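Local coordinates for protein anaphase-promoting complex subunit CUT9 (PDB 2XPI) that serves as a tetratricopeptide-repeat subunit of the anaphase-promoting complex, the ubiquitin ligase that controls progression through mitosis and G1, forming homodimers and binding hcn1, at residues L48-I53 against D119-A124; G194-E199 against D230-E235. One frame throughout, in Å; residues are numbered along the deposited sequence.

Overall arrangement
Near the modelled N terminus, residues 48-53 run in a loop that folds back on helix 117-129 in contact 1, closing a loop that spans helices 83-96 and 100-114 and reaches into TPR 2. The chain then continues to contact 2, where 194-199 meets 230-235 and encloses TPR 4, the helices 198-212 and 216-229. The two contacts follow in series, neither nesting nor crossing, with centres about 15 Å apart. They nevertheless touch: Leu-48 O lies 2.9 Å from Leu-198 N, a probable hydrogen bond, and Ser-49 packs on Ile-196. The N-terminal loop thereby joins TPR 2 to the start of TPR 4, and both contacts touch the second subunit.

Contact 1: L48-I53 against D119-A124; sequences LSTLTI and DAFWLA
Two neighbouring aromatic residues reach the N-terminal loop through different first torsions: Phe-121 holds CG anti to its backbone N (chi1 168°), whereas Trp-122 holds CG anti to its carbonyl carbon (chi1 -76°). Both sit on helix 117-129 of the tetratricopeptide repeat TPR 2, and residues 48-53 lie against that helix. Within 48-53, Ile-53 N donates to Thr-50 O at 2.7 Å, and the CB atoms of both residues point toward the helix. Thr-50 offers its methyl: CG2 is 3.6 Å from Phe-121 CZ, approaching the ring obliquely. Its OG1, lying between the backbone N and the carbonyl carbon, hydrogen-bonds to Asp-93 of the second subunit, so this residue joins the intrachain contact to the homodimer that TPR repeats 1-7 mediate. Ile-53 splits its branches between the rings. CD1 lies over one face of Phe-121, 4.0 Å from CD2, while CG2, anti to the backbone N, comes to the indole edge near its plane, 3.5 Å from Trp-122 CD1. The two rings also pack on each other, Phe-121 CE2 standing 3.5 Å above the plane of the Trp-122 ring, over its centre. His-92 meets Trp-122 edge-to-face, and Ala-151 of helix 150-162 touches both Ile-53 and Phe-121. At the indole edge, Trp-122 NE1 donates to Ile-53 O at 2.9 Å, with an N-H...O angle of 147°, although the position of NE1 is less certain.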
loop_
_atom_site.group_PDB
_atom_site.type_symbol
_atom_site.label_atom_id
_atom_site.label_comp_id
_atom_site.label_asym_id
_atom_site.label_seq_id
_atom_site.Cartn_x
_atom_site.Cartn_y
_atom_site.Cartn_z
ATOM N N LEU A 48 5.372 10.734 -27.058
ATOM C CA LEU A 48 5.221 11.718 -25.999
ATOM C C LEU A 48 5.013 11.051 -24.628
ATOM O O LEU A 48 4.939 9.822 -24.519
ATOM C CB LEU A 48 4.087 12.701 -26.330
ATOM C CG LEU A 48 4.188 13.537 -27.627
ATOM C CD1 LEU A 48 2.911 14.341 -27.872
ATOM C CD2 LEU A 48 5.413 14.457 -27.634
ATOM N N SER A 49 4.933 11.873 -23.583
ATOM C CA SER A 49 4.731 11.383 -22.219
ATOM C C SER A 49 3.455 11.970 -21.634
ATOM O O SER A 49 2.642 12.530 -22.351
ATOM C CB SER A 49 5.920 11.769 -21.335
ATOM O OG SER A 49 6.003 13.178 -21.186
ATOM N N THR A 50 3.275 11.855 -20.330
ATOM C CA THR A 50 2.068 12.398 -19.735
ATOM C C THR A 50 2.079 13.925 -19.702
ATOM O O THR A 50 1.033 14.544 -19.699
ATOM C CB THR A 50 1.810 11.829 -18.341
ATOM O OG1 THR A 50 2.930 12.117 -17.491
ATOM C CG2 THR A 50 1.626 10.334 -18.444
ATOM N N LEU A 51 3.258 14.529 -19.695
ATOM C CA LEU A 51 3.344 15.976 -19.734
ATOM C C LEU A 51 2.403 16.559 -20.780
ATOM O O LEU A 51 1.780 17.588 -20.542
ATOM C CB LEU A 51 4.785 16.425 -19.986
ATOM C CG LEU A 51 5.768 16.016 -18.884
ATOM C CD1 LEU A 51 7.131 16.668 -19.098
ATOM C CD2 LEU A 51 5.189 16.384 -17.516
ATOM N N THR A 52 2.290 15.894 -21.927
ATOM C CA THR A 52 1.393 16.331 -23.005
ATOM C C THR A 52 -0.107 16.332 -22.623
ATOM O O THR A 52 -0.878 17.131 -23.139
ATOM C CB THR A 52 1.610 15.487 -24.281
ATOM O OG1 THR A 52 2.760 15.965 -24.980
ATOM C CG2 THR A 52 0.421 15.596 -25.213
ATOM N N ILE A 53 -0.495 15.440 -21.715
ATOM C CA ILE A 53 -1.864 15.318 -21.222
ATOM C C ILE A 53 -2.097 16.092 -19.929
ATOM O O ILE A 53 -3.166 16.014 -19.351
ATOM C CB ILE A 53 -2.186 13.873 -20.783
ATOM C CG1 ILE A 53 -1.807 12.837 -21.815
ATOM C CG2 ILE A 53 -3.669 13.706 -20.497
ATOM C CD1 ILE A 53 -2.106 11.454 -21.281
ATOM N N ASP A 119 -9.114 12.024 -20.017
ATOM C CA ASP A 119 -9.816 12.072 -18.746
ATOM C C ASP A 119 -9.958 10.693 -18.121
ATOM O O ASP A 119 -9.845 10.550 -16.907
ATOM C CB ASP A 119 -11.150 12.803 -18.898
ATOM C CG ASP A 119 -10.948 14.264 -19.211
ATOM O OD1 ASP A 119 -9.916 14.808 -18.749
ATOM O OD2 ASP A 119 -11.776 14.860 -19.935
ATOM N N ALA A 120 -10.183 9.685 -18.957
ATOM C CA ALA A 120 -10.164 8.296 -18.515
ATOM C C ALA A 120 -8.797 7.948 -17.938
ATOM O O ALA A 120 -8.698 7.268 -16.916
ATOM C CB ALA A 120 -10.477 7.376 -19.670
ATOM N N PHE A 121 -7.738 8.395 -18.599
ATOM C CA PHE A 121 -6.400 8.155 -18.093
ATOM C C PHE A 121 -6.225 8.699 -16.676
ATOM O O PHE A 121 -5.803 7.989 -15.761
ATOM C CB PHE A 121 -5.352 8.810 -18.990
ATOM C CG PHE A 121 -3.986 8.833 -18.381
ATOM C CD1 PHE A 121 -3.200 7.682 -18.362
ATOM C CD2 PHE A 121 -3.492 9.987 -17.797
ATOM C CE1 PHE A 121 -1.925 7.689 -17.782
ATOM C CE2 PHE A 121 -2.213 10.006 -17.206
ATOM C CZ PHE A 121 -1.434 8.849 -17.198
ATOM N N TRP A 122 -6.537 9.975 -16.509
ATOM C CA TRP A 122 -6.288 10.648 -15.245
ATOM C C TRP A 122 -7.157 10.094 -14.128
ATOM O O TRP A 122 -6.727 10.045 -12.965
ATOM C CB TRP A 122 -6.450 12.160 -15.405
ATOM C CG TRP A 122 -5.277 12.776 -16.114
ATOM C CD1 TRP A 122 -5.271 13.373 -17.353
ATOM C CD2 TRP A 122 -3.927 12.812 -15.645
ATOM N NE1 TRP A 122 -4.005 13.801 -17.660
ATOM C CE2 TRP A 122 -3.160 13.468 -16.627
ATOM C CE3 TRP A 122 -3.290 12.356 -14.482
ATOM C CZ2 TRP A 122 -1.782 13.688 -16.480
ATOM C CZ3 TRP A 122 -1.910 12.575 -14.340
ATOM C CH2 TRP A 122 -1.180 13.233 -15.335
ATOM N N LEU A 123 -8.363 9.653 -14.487
ATOM C CA LEU A 123 -9.259 9.023 -13.522
ATOM C C LEU A 123 -8.657 7.684 -13.113
ATOM O O LEU A 123 -8.595 7.344 -11.927
ATOM C CB LEU A 123 -10.634 8.799 -14.135
ATOM C CG LEU A 123 -11.845 8.771 -13.201
ATOM C CD1 LEU A 123 -12.884 7.744 -13.649
ATOM C CD2 LEU A 123 -11.472 8.566 -11.741
ATOM N N ALA A 124 -8.220 6.924 -14.116
ATOM C CA ALA A 124 -7.517 5.667 -13.894
ATOM C C ALA A 124 -6.319 5.845 -12.952
ATOM O O ALA A 124 -6.079 4.997 -12.088
ATOM C CB ALA A 124 -7.074 5.077 -15.223
#

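Contact 2: G194-E199 against D230-E235; sequences GGIKLE and DAKCYE
A single carboxylate, that of Asp-230, is gripped by four bonds from three nitrogens, two of them made by the curled side chain of a lysine just two residues on. It sits in an Asx turn set on a type I beta turn, Asp-230 to Cys-233, which links the tetratricopeptide repeats TPR 4 and TPR 5. With CG anti to its own backbone N (chi1 -170°), Asp-230 accepts from Lys-232 N through the anti lone pair of OD1, at 2.7 Å. Bends at chi3 and chi4 (-51° and -56°) fold the Lys-232 chain back, so that NZ meets the syn lone pairs of both oxygens, 2.9 Å from Asp-230 OD2 in a salt bridge. Lys-197 N, at the N-cap of helix 198-212, adds one of the two hydrogen bonds across the contact, reaching Asp-230 OD2 at 3.1 Å from above the carboxylate plane. An alanine in place of Asp-230 would remove all four bonds and would probably loosen the turn and leave the Lys-232 ammonium poorly balanced. Beside these polar groups, Ile-196 places CD1 3.5 Å from Lys-232 CB and CG2 4.2 Å from Cys-233 CB. Trp-90 of the second subunit packs on Ile-196 and Lys-232. Lys-232 NZ also donates to Thr-262 O and, from well above the carbonyl plane, to Gly-195 O at 3.1 Å.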
loop_
_atom_site.group_PDB
_atom_site.type_symbol
_atom_site.label_atom_id
_atom_site.label_comp_id
_atom_site.label_asym_id
_atom_site.label_seq_id
_atom_site.Cartn_x
_atom_site.Cartn_y
_atom_site.Cartn_z
ATOM N N GLY A 194 9.443 16.628 -22.781
ATOM C CA GLY A 194 10.172 16.826 -21.545
ATOM C C GLY A 194 10.130 15.609 -20.634
ATOM O O GLY A 194 10.948 15.492 -19.720
ATOM N N GLY A 195 9.164 14.721 -20.873
ATOM C CA GLY A 195 9.024 13.493 -20.102
ATOM C C GLY A 195 9.585 12.286 -20.823
ATOM O O GLY A 195 10.130 12.430 -21.922
ATOM N N ILE A 196 9.481 11.112 -20.193
ATOM C CA ILE A 196 9.914 9.830 -20.778
ATOM C C ILE A 196 8.979 9.428 -21.913
ATOM O O ILE A 196 7.769 9.422 -21.727
ATOM C CB ILE A 196 9.819 8.658 -19.772
ATOM C CG1 ILE A 196 10.244 9.052 -18.345
ATOM C CG2 ILE A 196 10.535 7.416 -20.316
ATOM C CD1 ILE A 196 11.500 9.747 -18.274
ATOM N N LYS A 197 9.513 9.068 -23.076
ATOM C CA LYS A 197 8.635 8.693 -24.188
ATOM C C LYS A 197 7.848 7.483 -23.773
ATOM O O LYS A 197 8.419 6.523 -23.307
ATOM C CB LYS A 197 9.432 8.367 -25.441
ATOM C CG LYS A 197 10.214 9.532 -25.999
ATOM C CD LYS A 197 10.635 9.239 -27.410
ATOM C CE LYS A 197 11.371 10.424 -27.999
ATOM N NZ LYS A 197 11.495 10.305 -29.484
ATOM N N LEU A 198 6.533 7.524 -23.923
ATOM C CA LEU A 198 5.718 6.389 -23.521
ATOM C C LEU A 198 6.175 5.105 -24.232
ATOM O O LEU A 198 6.016 3.992 -23.707
ATOM C CB LEU A 198 4.231 6.678 -23.737
ATOM C CG LEU A 198 3.578 7.558 -22.664
ATOM C CD1 LEU A 198 2.163 7.974 -23.059
ATOM C CD2 LEU A 198 3.569 6.849 -21.309
ATOM N N GLU A 199 6.765 5.250 -25.412
ATOM C CA GLU A 199 7.363 4.099 -26.076
ATOM C C GLU A 199 8.421 3.440 -25.172
ATOM O O GLU A 199 8.496 2.213 -25.077
ATOM C CB GLU A 199 7.995 4.495 -27.410
ATOM C CG GLU A 199 8.620 3.309 -28.148
ATOM C CD GLU A 199 9.300 3.701 -29.448
ATOM O OE1 GLU A 199 9.199 4.885 -29.852
ATOM O OE2 GLU A 199 9.941 2.819 -30.065
ATOM N N ASP A 230 14.782 6.208 -25.095
ATOM C CA ASP A 230 14.838 7.446 -24.326
ATOM C C ASP A 230 15.802 7.241 -23.163
ATOM O O ASP A 230 15.544 6.459 -22.254
ATOM C CB ASP A 230 13.441 7.839 -23.810
ATOM C CG ASP A 230 13.401 9.252 -23.200
ATOM O OD1 ASP A 230 14.313 9.592 -22.409
ATOM O OD2 ASP A 230 12.448 10.026 -23.505
ATOM N N ALA A 231 16.918 7.958 -23.205
ATOM C CA ALA A 231 17.938 7.862 -22.173
ATOM C C ALA A 231 17.409 8.175 -20.782
ATOM O O ALA A 231 18.102 7.947 -19.805
ATOM C CB ALA A 231 19.092 8.786 -22.499
ATOM N N LYS A 232 16.192 8.705 -20.685
ATOM C CA LYS A 232 15.657 9.120 -19.384
ATOM C C LYS A 232 14.959 7.980 -18.646
ATOM O O LYS A 232 14.655 8.090 -17.465
ATOM C CB LYS A 232 14.753 10.356 -19.496
ATOM C CG LYS A 232 15.469 11.584 -20.055
ATOM C CD LYS A 232 14.650 12.886 -19.914
ATOM C CE LYS A 232 13.228 12.764 -20.460
ATOM N NZ LYS A 232 13.204 12.335 -21.873
ATOM N N CYS A 233 14.736 6.870 -19.332
ATOM C CA CYS A 233 14.160 5.690 -18.679
ATOM C C CYS A 233 15.128 4.999 -17.699
ATOM O O CYS A 233 15.599 3.882 -17.914
ATOM C CB CYS A 233 13.658 4.694 -19.708
ATOM S SG CYS A 233 12.555 3.563 -18.968
ATOM N N TYR A 234 15.389 5.676 -16.600
ATOM C CA TYR A 234 16.241 5.144 -15.573
ATOM C C TYR A 234 15.650 3.940 -14.798
ATOM O O TYR A 234 16.407 3.220 -14.160
ATOM C CB TYR A 234 16.659 6.294 -14.647
ATOM C CG TYR A 234 17.426 5.899 -13.419
ATOM C CD1 TYR A 234 18.792 6.113 -13.330
ATOM C CD2 TYR A 234 16.773 5.340 -12.329
ATOM C CE1 TYR A 234 19.492 5.764 -12.191
ATOM C CE2 TYR A 234 17.448 4.999 -11.198
ATOM C CZ TYR A 234 18.808 5.199 -11.123
ATOM O OH TYR A 234 19.467 4.825 -9.965
ATOM N N GLU A 235 14.336 3.703 -14.836
ATOM C CA GLU A 235 13.795 2.516 -14.159
ATOM C C GLU A 235 14.345 1.282 -14.851
ATOM O O GLU A 235 14.564 0.265 -14.202
ATOM C CB GLU A 235 12.253 2.402 -14.179
ATOM C CG GLU A 235 11.457 3.346 -13.303
ATOM C CD GLU A 235 11.532 3.110 -11.799
ATOM O OE1 GLU A 235 11.328 1.992 -11.287
ATOM O OE2 GLU A 235 11.738 4.109 -11.102
#